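Local coordinates for protein hydrazine synthase subunit alpha (PDB 5C2V) that condenses hydroxylamine with ammonia to yield hydrazine, as the alpha subunit of the heme c-containing hydrazine synthase complex of an anammox bacterium, at residues Y49-P54 and Y183-Y188; K122-S127 and S171-M176; V462-G467 and T517-L522. All coordinates share one frame; numbering follows the deposited sequence.

Interaction 1: residues Y49-P54 and Y183-Y188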
loop_
_atom_site.group_PDB
_atom_site.type_symbol
_atom_site.label_atom_id
_atom_site.label_comp_id
_atom_site.label_asym_id
_atom_site.label_seq_id
_atom_site.Cartn_x
_atom_site.Cartn_y
_atom_site.Cartn_z
ATOM N N TYR D 49 -21.304 -4.521 -11.821
ATOM C CA TYR D 49 -21.760 -5.007 -10.514
ATOM C C TYR D 49 -21.550 -3.954 -9.424
ATOM O O TYR D 49 -20.544 -3.247 -9.445
ATOM C CB TYR D 49 -20.995 -6.287 -10.156
ATOM C CG TYR D 49 -21.796 -7.373 -9.472
ATOM C CD1 TYR D 49 -22.410 -8.376 -10.209
ATOM C CD2 TYR D 49 -21.905 -7.419 -8.088
ATOM C CE1 TYR D 49 -23.131 -9.379 -9.591
ATOM C CE2 TYR D 49 -22.625 -8.417 -7.460
ATOM C CZ TYR D 49 -23.235 -9.396 -8.217
ATOM O OH TYR D 49 -23.952 -10.392 -7.597
ATOM N N PRO D 50 -22.486 -3.834 -8.464
ATOM C CA PRO D 50 -23.760 -4.518 -8.213
ATOM C C PRO D 50 -24.869 -4.180 -9.195
ATOM O O PRO D 50 -25.878 -4.888 -9.221
ATOM C CB PRO D 50 -24.139 -4.038 -6.814
ATOM C CG PRO D 50 -23.572 -2.690 -6.740
ATOM C CD PRO D 50 -22.259 -2.767 -7.473
ATOM N N HIS D 51 -24.700 -3.137 -10.002
ATOM C CA HIS D 51 -25.816 -2.717 -10.826
ATOM C C HIS D 51 -25.732 -3.618 -12.034
ATOM O O HIS D 51 -24.946 -3.407 -12.957
ATOM C CB HIS D 51 -25.696 -1.236 -11.197
ATOM C CG HIS D 51 -26.744 -0.749 -12.149
ATOM N ND1 HIS D 51 -28.039 -0.480 -11.760
ATOM C CD2 HIS D 51 -26.679 -0.451 -13.468
ATOM C CE1 HIS D 51 -28.729 -0.052 -12.801
ATOM N NE2 HIS D 51 -27.929 -0.026 -13.851
ATOM N N TYR D 52 -26.592 -4.626 -11.999
ATOM C CA TYR D 52 -26.488 -5.765 -12.886
ATOM C C TYR D 52 -27.873 -6.132 -13.376
ATOM O O TYR D 52 -28.717 -6.589 -12.604
ATOM C CB TYR D 52 -25.814 -6.923 -12.140
ATOM C CG TYR D 52 -25.732 -8.242 -12.871
ATOM C CD1 TYR D 52 -24.807 -8.440 -13.888
ATOM C CD2 TYR D 52 -26.541 -9.309 -12.505
ATOM C CE1 TYR D 52 -24.717 -9.654 -14.544
ATOM C CE2 TYR D 52 -26.456 -10.527 -13.153
ATOM C CZ TYR D 52 -25.544 -10.694 -14.171
ATOM O OH TYR D 52 -25.458 -11.905 -14.819
ATOM N N ILE D 53 -28.101 -5.943 -14.667
ATOM C CA ILE D 53 -29.386 -6.251 -15.269
ATOM C C ILE D 53 -29.108 -7.022 -16.543
ATOM O O ILE D 53 -29.081 -6.449 -17.630
ATOM C CB ILE D 53 -30.215 -4.985 -15.575
ATOM C CG1 ILE D 53 -30.228 -4.040 -14.370
ATOM C CG2 ILE D 53 -31.636 -5.361 -15.969
ATOM C CD1 ILE D 53 -31.032 -2.779 -14.591
ATOM N N PRO D 54 -28.897 -8.335 -16.404
ATOM C CA PRO D 54 -28.491 -9.184 -17.525
ATOM C C PRO D 54 -29.617 -9.306 -18.539
ATOM O O PRO D 54 -30.336 -10.299 -18.555
ATOM C CB PRO D 54 -28.184 -10.526 -16.855
ATOM C CG PRO D 54 -29.004 -10.523 -15.615
ATOM C CD PRO D 54 -29.026 -9.097 -15.151
ATOM N N TYR D 183 -25.805 4.916 -10.391
ATOM C CA TYR D 183 -26.629 4.152 -9.464
ATOM C C TYR D 183 -26.100 4.278 -8.037
ATOM O O TYR D 183 -24.891 4.357 -7.833
ATOM C CB TYR D 183 -26.678 2.678 -9.882
ATOM C CG TYR D 183 -25.320 2.072 -10.167
ATOM C CD1 TYR D 183 -24.592 1.444 -9.164
ATOM C CD2 TYR D 183 -24.767 2.125 -11.442
ATOM C CE1 TYR D 183 -23.352 0.887 -9.422
ATOM C CE2 TYR D 183 -23.528 1.570 -11.709
ATOM C CZ TYR D 183 -22.825 0.954 -10.695
ATOM O OH TYR D 183 -21.591 0.401 -10.956
ATOM N N ALA D 184 -26.993 4.294 -7.052
ATOM C CA ALA D 184 -26.577 4.061 -5.673
ATOM C C ALA D 184 -27.536 3.091 -4.992
ATOM O O ALA D 184 -28.684 3.434 -4.710
ATOM C CB ALA D 184 -26.503 5.372 -4.905
ATOM N N TYR D 185 -27.052 1.886 -4.716
ATOM C CA TYR D 185 -27.867 0.851 -4.089
ATOM C C TYR D 185 -27.911 0.924 -2.567
ATOM O O TYR D 185 -26.994 1.439 -1.926
ATOM C CB TYR D 185 -27.390 -0.530 -4.531
ATOM C CG TYR D 185 -27.856 -0.883 -5.924
ATOM C CD1 TYR D 185 -27.123 -0.505 -7.039
ATOM C CD2 TYR D 185 -29.044 -1.575 -6.123
ATOM C CE1 TYR D 185 -27.552 -0.816 -8.312
ATOM C CE2 TYR D 185 -29.480 -1.891 -7.394
ATOM C CZ TYR D 185 -28.731 -1.510 -8.486
ATOM O OH TYR D 185 -29.160 -1.823 -9.755
ATOM N N ASN D 186 -28.994 0.400 -2.005
ATOM C CA ASN D 186 -29.129 0.236 -0.566
ATOM C C ASN D 186 -30.007 -0.972 -0.258
ATOM O O ASN D 186 -30.513 -1.625 -1.170
ATOM C CB ASN D 186 -29.705 1.500 0.064
ATOM C CG ASN D 186 -28.633 2.509 0.426
ATOM O OD1 ASN D 186 -27.615 2.159 1.021
ATOM N ND2 ASN D 186 -28.864 3.769 0.082
ATOM N N LEU D 187 -30.190 -1.271 1.024
ATOM C CA LEU D 187 -31.000 -2.420 1.412
ATOM C C LEU D 187 -32.395 -2.002 1.862
ATOM O O LEU D 187 -32.566 -1.013 2.575
ATOM C CB LEU D 187 -30.310 -3.220 2.519
ATOM C CG LEU D 187 -29.033 -3.967 2.125
ATOM C CD1 LEU D 187 -28.555 -4.852 3.266
ATOM C CD2 LEU D 187 -29.254 -4.788 0.862
ATOM N N TYR D 188 -33.388 -2.770 1.427
ATOM C CA TYR D 188 -34.778 -2.538 1.789
ATOM C C TYR D 188 -35.387 -3.778 2.431
ATOM O O TYR D 188 -35.143 -4.906 1.984
ATOM C CB TYR D 188 -35.607 -2.154 0.560
ATOM C CG TYR D 188 -35.378 -0.758 0.030
ATOM C CD1 TYR D 188 -34.364 -0.495 -0.881
ATOM C CD2 TYR D 188 -36.198 0.293 0.420
ATOM C CE1 TYR D 188 -34.161 0.780 -1.375
ATOM C CE2 TYR D 188 -36.004 1.571 -0.070
ATOM C CZ TYR D 188 -34.983 1.808 -0.966
ATOM O OH TYR D 188 -34.786 3.079 -1.456
#
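An aromatic cluster of His51, Tyr183 and Tyr185 joins two parts of the N-terminal domain, which includes a six-bladed beta-propeller. His51 comes from the loop between strands 31-37 and 58-63; the two tyrosines come from the run of chain leading into strand 186-191. His51 touches both tyrosines, using a different part of its side chain on each. Its CB sits over the centre of the Tyr183 ring, 3.3 Å from the centroid and almost on the ring normal, a CH-pi contact. Beyond CB, the imidazole runs nearly parallel to the Tyr183 ring but is slid so far along it that the two barely overlap.

Towards Tyr185 the contact is part apolar, part polar. His51 CB also packs at the edge of that ring, 3.5 Å from Tyr185 CE1. CG is anti to the backbone N (chi1 175°), and the rotation of the imidazole about CB-CG (chi2 77°) brings His51 ND1 to Tyr185 OH at 2.7 Å. This hydrogen bond, in which either group could be the donor, is clearly bent (141°). The hydroxyl lies near the imidazole plane, while the two rings meet rim to rim. Thr124 of strand 124-131 touches both His51 and Tyr185, and Ser227 OG bonds the backbone N of Tyr185, so neighbouring elements also hold the tyrosine.

Pro50, preceded by a cis peptide bond, adds an apolar margin beside the histidine. Its CD lies 4.3 Å from CE1 of Tyr183, and its CG approaches CD1 of Tyr185 at 4.2 Å.

Interaction 2: residues K122-S127 and S171-M176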
loop_
_atom_site.group_PDB
_atom_site.type_symbol
_atom_site.label_atom_id
_atom_site.label_comp_id
_atom_site.label_asym_id
_atom_site.label_seq_id
_atom_site.Cartn_x
_atom_site.Cartn_y
_atom_site.Cartn_z
ATOM N N LYS D 122 -39.609 3.076 -8.155
ATOM C CA LYS D 122 -39.108 3.859 -9.268
ATOM C C LYS D 122 -37.595 3.772 -9.157
ATOM O O LYS D 122 -36.976 4.447 -8.334
ATOM C CB LYS D 122 -39.606 5.305 -9.159
ATOM C CG LYS D 122 -39.453 6.189 -10.383
ATOM C CD LYS D 122 -39.866 7.621 -10.038
ATOM C CE LYS D 122 -41.207 7.653 -9.308
ATOM N NZ LYS D 122 -41.603 9.025 -8.876
ATOM N N GLY D 123 -37.004 2.937 -10.004
ATOM C CA GLY D 123 -35.621 2.543 -9.815
ATOM C C GLY D 123 -35.391 1.089 -10.191
ATOM O O GLY D 123 -36.205 0.476 -10.884
ATOM N N THR D 124 -34.280 0.536 -9.711
ATOM C CA THR D 124 -33.913 -0.856 -9.959
ATOM C C THR D 124 -33.922 -1.687 -8.672
ATOM O O THR D 124 -33.559 -1.191 -7.605
ATOM C CB THR D 124 -32.516 -0.948 -10.604
ATOM O OG1 THR D 124 -32.418 0.002 -11.672
ATOM C CG2 THR D 124 -32.254 -2.348 -11.141
ATOM N N CYS D 125 -34.333 -2.950 -8.777
ATOM C CA CYS D 125 -34.348 -3.866 -7.635
ATOM C C CYS D 125 -33.746 -5.223 -7.997
ATOM O O CYS D 125 -33.967 -5.729 -9.097
ATOM C CB CYS D 125 -35.775 -4.061 -7.119
ATOM S SG CYS D 125 -36.674 -2.539 -6.761
ATOM N N ARG D 126 -32.994 -5.812 -7.070
ATOM C CA ARG D 126 -32.437 -7.145 -7.279
ATOM C C ARG D 126 -32.002 -7.837 -5.984
ATOM O O ARG D 126 -32.049 -7.253 -4.897
ATOM C CB ARG D 126 -31.249 -7.077 -8.242
ATOM C CG ARG D 126 -30.101 -6.198 -7.771
ATOM C CD ARG D 126 -28.959 -6.213 -8.774
ATOM N NE ARG D 126 -28.442 -7.561 -8.995
ATOM C CZ ARG D 126 -27.374 -8.061 -8.383
ATOM N NH1 ARG D 126 -26.701 -7.323 -7.511
ATOM N NH2 ARG D 126 -26.976 -9.298 -8.644
ATOM N N SER D 127 -31.558 -9.084 -6.141
ATOM C CA SER D 127 -31.130 -9.953 -5.041
ATOM C C SER D 127 -32.081 -9.992 -3.841
ATOM O O SER D 127 -31.692 -9.626 -2.732
ATOM C CB SER D 127 -29.736 -9.539 -4.568
ATOM O OG SER D 127 -28.775 -9.726 -5.593
ATOM N N SER D 171 -32.059 0.576 -5.858
ATOM C CA SER D 171 -31.510 1.904 -6.091
ATOM C C SER D 171 -32.509 2.790 -6.823
ATOM O O SER D 171 -33.204 2.328 -7.723
ATOM C CB SER D 171 -30.212 1.806 -6.895
ATOM O OG SER D 171 -29.803 3.079 -7.361
ATOM N N PRO D 172 -32.574 4.073 -6.443
ATOM C CA PRO D 172 -33.408 5.033 -7.173
ATOM C C PRO D 172 -32.771 5.423 -8.505
ATOM O O PRO D 172 -31.708 4.906 -8.847
ATOM C CB PRO D 172 -33.483 6.231 -6.223
ATOM C CG PRO D 172 -32.244 6.133 -5.402
ATOM C CD PRO D 172 -31.973 4.665 -5.235
ATOM N N GLU D 173 -33.413 6.321 -9.243
ATOM C CA GLU D 173 -32.896 6.750 -10.536
ATOM C C GLU D 173 -32.568 8.239 -10.527
ATOM O O GLU D 173 -33.113 8.999 -9.727
ATOM C CB GLU D 173 -33.896 6.426 -11.647
ATOM C CG GLU D 173 -33.646 5.085 -12.322
ATOM C CD GLU D 173 -34.883 4.533 -13.003
ATOM O OE1 GLU D 173 -35.876 5.280 -13.132
ATOM O OE2 GLU D 173 -34.860 3.353 -13.413
ATOM N N GLY D 174 -31.671 8.649 -11.418
ATOM C CA GLY D 174 -31.189 10.017 -11.436
ATOM C C GLY D 174 -30.267 10.256 -10.257
ATOM O O GLY D 174 -30.191 11.363 -9.722
ATOM N N VAL D 175 -29.561 9.205 -9.854
ATOM C CA VAL D 175 -28.710 9.251 -8.674
ATOM C C VAL D 175 -27.286 8.798 -9.005
ATOM O O VAL D 175 -27.080 7.924 -9.849
ATOM C CB VAL D 175 -29.301 8.380 -7.535
ATOM C CG1 VAL D 175 -29.317 6.910 -7.927
ATOM C CG2 VAL D 175 -28.536 8.581 -6.241
ATOM N N MET D 176 -26.306 9.415 -8.351
ATOM C CA MET D 176 -24.905 9.066 -8.553
ATOM C C MET D 176 -24.255 8.616 -7.249
ATOM O O MET D 176 -24.490 9.209 -6.197
ATOM C CB MET D 176 -24.131 10.255 -9.130
ATOM C CG MET D 176 -24.029 10.273 -10.647
ATOM S SD MET D 176 -23.250 11.783 -11.255
ATOM C CE MET D 176 -23.064 11.399 -12.994
#
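Thr124 and Ser171 face each other as an antiparallel hydrogen-bonded pair that joins strands 124-131 and 154-171 in an antiparallel sheet of the propeller-containing N-terminal domain. Thr124 N donates to Ser171 O at 2.9 Å, and Ser171 N donates to Thr124 O at 2.9 Å, so each residue gives and receives one backbone bond. Both side chains leave on the same face of the sheet, where Thr124 packs on Ile53.

Next to this pair, Gly123 comes close to the partner chain. Its CA lies 3.2 Å from Ser171 O in a CA-H...O contact, so this carbonyl is approached by a carbon as well as by the amide of Thr124. The glycine suits its place: with phi at 143°, a CB would be jammed against the carbonyl O of Lys122, and it would also run into Ser171 O. Glu173 then reaches back over the glycine: its chain is extended beyond CG, and the carboxylate OE2 comes within 3.8 Å of Gly123 CA. Opposite Lys122 the backbones meet more loosely, Lys122 O lying 3.8 Å from Pro172 CA, while the lysine amine leads away.

Further out, the pairing continues through the backbone bond of Arg126 with Ser169, and Cys125 bonds Cys103 of strand 103-109. Arg126 NE forms a salt bridge with Asp81, and Ser127 OG lies over one face of the Arg126 guanidinium.

The grip between these segments is therefore made chiefly by main-chain atoms. Pro172 carries no amide hydrogen to donate, and the two reciprocal N-H...O bonds of Thr124 and Ser171, fairly straight at 156° and 162°, fix the register through the backbone rather than through side-chain chemistry.

Interaction 3: residues V462-G467 and T517-L522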
loop_
_atom_site.group_PDB
_atom_site.type_symbol
_atom_site.label_atom_id
_atom_site.label_comp_id
_atom_site.label_asym_id
_atom_site.label_seq_id
_atom_site.Cartn_x
_atom_site.Cartn_y
_atom_site.Cartn_z
ATOM N N VAL D 462 -16.908 17.460 19.048
ATOM C CA VAL D 462 -16.969 16.649 17.843
ATOM C C VAL D 462 -17.817 17.338 16.782
ATOM O O VAL D 462 -18.848 17.954 17.088
ATOM C CB VAL D 462 -17.546 15.237 18.114
ATOM C CG1 VAL D 462 -16.575 14.405 18.938
ATOM C CG2 VAL D 462 -18.905 15.323 18.795
ATOM N N ARG D 463 -17.363 17.240 15.536
ATOM C CA ARG D 463 -18.114 17.746 14.396
ATOM C C ARG D 463 -18.862 16.607 13.714
ATOM O O ARG D 463 -18.285 15.563 13.412
ATOM C CB ARG D 463 -17.190 18.443 13.393
ATOM C CG ARG D 463 -17.911 18.929 12.142
ATOM C CD ARG D 463 -16.961 19.547 11.127
ATOM N NE ARG D 463 -16.323 20.762 11.626
ATOM C CZ ARG D 463 -15.040 20.846 11.962
ATOM N NH1 ARG D 463 -14.252 19.786 11.847
ATOM N NH2 ARG D 463 -14.543 21.993 12.408
ATOM N N ILE D 464 -20.150 16.820 13.479
ATOM C CA ILE D 464 -20.997 15.830 12.832
ATOM C C ILE D 464 -21.426 16.330 11.460
ATOM O O ILE D 464 -22.033 17.404 11.332
ATOM C CB ILE D 464 -22.240 15.501 13.674
ATOM C CG1 ILE D 464 -21.853 15.313 15.143
ATOM C CG2 ILE D 464 -22.929 14.259 13.132
ATOM C CD1 ILE D 464 -23.030 15.041 16.053
ATOM N N ILE D 465 -21.109 15.522 10.450
ATOM C CA ILE D 465 -21.239 15.885 9.044
ATOM C C ILE D 465 -22.210 14.960 8.313
ATOM O O ILE D 465 -22.147 13.744 8.475
ATOM C CB ILE D 465 -19.863 15.823 8.340
ATOM C CG1 ILE D 465 -18.898 16.840 8.955
ATOM C CG2 ILE D 465 -19.999 16.041 6.841
ATOM C CD1 ILE D 465 -17.482 16.727 8.433
ATOM N N GLN D 466 -23.101 15.533 7.506
ATOM C CA GLN D 466 -24.023 14.734 6.703
ATOM C C GLN D 466 -23.650 14.743 5.224
ATOM O O GLN D 466 -23.548 15.802 4.606
ATOM C CB GLN D 466 -25.459 15.231 6.866
ATOM C CG GLN D 466 -26.471 14.464 6.027
ATOM C CD GLN D 466 -27.874 15.024 6.144
ATOM O OE1 GLN D 466 -28.160 15.837 7.022
ATOM N NE2 GLN D 466 -28.759 14.589 5.254
ATOM N N GLY D 467 -23.445 13.556 4.665
ATOM C CA GLY D 467 -23.157 13.420 3.250
ATOM C C GLY D 467 -24.351 13.711 2.364
ATOM O O GLY D 467 -25.430 13.148 2.554
ATOM N N THR D 517 -18.778 11.244 24.909
ATOM C CA THR D 517 -19.715 12.173 24.290
ATOM C C THR D 517 -20.991 11.458 23.859
ATOM O O THR D 517 -20.972 10.271 23.541
ATOM C CB THR D 517 -19.090 12.888 23.072
ATOM O OG1 THR D 517 -19.984 13.903 22.598
ATOM C CG2 THR D 517 -18.802 11.901 21.951
ATOM N N VAL D 518 -22.102 12.185 23.869
ATOM C CA VAL D 518 -23.388 11.637 23.456
ATOM C C VAL D 518 -24.235 12.745 22.842
ATOM O O VAL D 518 -24.179 13.894 23.285
ATOM C CB VAL D 518 -24.136 10.985 24.647
ATOM C CG1 VAL D 518 -24.347 11.992 25.769
ATOM C CG2 VAL D 518 -25.463 10.386 24.197
ATOM N N THR D 519 -25.008 12.417 21.811
ATOM C CA THR D 519 -25.842 13.430 21.178
ATOM C C THR D 519 -27.088 12.872 20.502
ATOM O O THR D 519 -27.173 11.680 20.186
ATOM C CB THR D 519 -25.049 14.231 20.126
ATOM O OG1 THR D 519 -25.740 15.450 19.829
ATOM C CG2 THR D 519 -24.883 13.423 18.850
ATOM N N SER D 520 -28.054 13.764 20.299
ATOM C CA SER D 520 -29.239 13.486 19.500
ATOM C C SER D 520 -29.104 14.200 18.160
ATOM O O SER D 520 -28.603 15.323 18.097
ATOM C CB SER D 520 -30.507 13.940 20.226
ATOM O OG SER D 520 -30.587 13.381 21.525
ATOM N N GLN D 521 -29.552 13.552 17.092
ATOM C CA GLN D 521 -29.373 14.088 15.750
ATOM C C GLN D 521 -30.344 13.468 14.754
ATOM O O GLN D 521 -31.179 12.643 15.119
ATOM C CB GLN D 521 -27.942 13.851 15.277
ATOM C CG GLN D 521 -27.606 12.381 15.124
ATOM C CD GLN D 521 -26.299 12.156 14.403
ATOM O OE1 GLN D 521 -25.263 12.700 14.784
ATOM N NE2 GLN D 521 -26.341 11.359 13.345
ATOM N N LEU D 522 -30.209 13.861 13.492
ATOM C CA LEU D 522 -31.052 13.351 12.416
ATOM C C LEU D 522 -30.910 11.842 12.250
ATOM O O LEU D 522 -29.867 11.266 12.562
ATOM C CB LEU D 522 -30.710 14.047 11.097
ATOM C CG LEU D 522 -30.986 15.544 10.972
ATOM C CD1 LEU D 522 -30.138 16.145 9.864
ATOM C CD2 LEU D 522 -32.460 15.785 10.700
#
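Ile464 lies across the end of Gln521, with both of its branches against the amide oxygen: CG2 is 3.3 Å from Gln521 OE1, and CD1 is 3.5 Å from the same atom. The isoleucine has CG1 anti to the carbonyl carbon and beside the backbone N (chi1 -45°), with CD1 extended from it. This CD1 also meets Thr519 CG2 tip to tip at 3.7 Å. Gln521 OE1 is not left to the hydrocarbon alone, because Trp431 NE1 hydrogen-bonds to it; likewise Thr519 OG1 bonds Pro591 O.

These residues belong to two beta-sheets packed face to face in the middle domain. Strand 461-467 is part of a four-stranded antiparallel sheet, and strand 517-522 borders a three-stranded mixed sheet. The two short segments run nearly in the same direction, at 17°, with axes 9.7 Å apart at closest approach, so the layers meet through side chains.

Towards one end, the extended Gln466 crosses Leu522 at about a right angle, its OE1 3.5 Å from Leu522 CD1; that oxygen accepts a hydrogen bond from Gln641 NE2. At the other end Val462 CG2 stands 4.2 Å from Thr517 OG1, a hydroxyl bonded to Tyr510 O. This end is near the middle-domain heme c: the Val462 side chain is about 6 Å from the cofactor, and that of Thr517 about 7 Å from that of Cys556, which binds the heme covalently.

Overall arrangement
Interactions 1 and 2 are neighbours, their centres 7 Å apart, and both reach the sheet containing strands 124-131, 154-171 and 186-191. Along the chain, 122-127 and 171-176 both fall between 49-54 and 183-188, so the local strand pairing of interaction 2 sits within the longer closure of interaction 1. The two meet directly: Ala184 N is 3.1 Å from Ser171 OG, a probable hydrogen bond. Interaction 3 comes later in sequence, with its centre about 28 to 29 Å from the other two and no touch between them. Interactions 1 and 2 thus tie a loop and strands together in the N-terminal domain, while interaction 3 packs two sheets of the middle domain near its heme c.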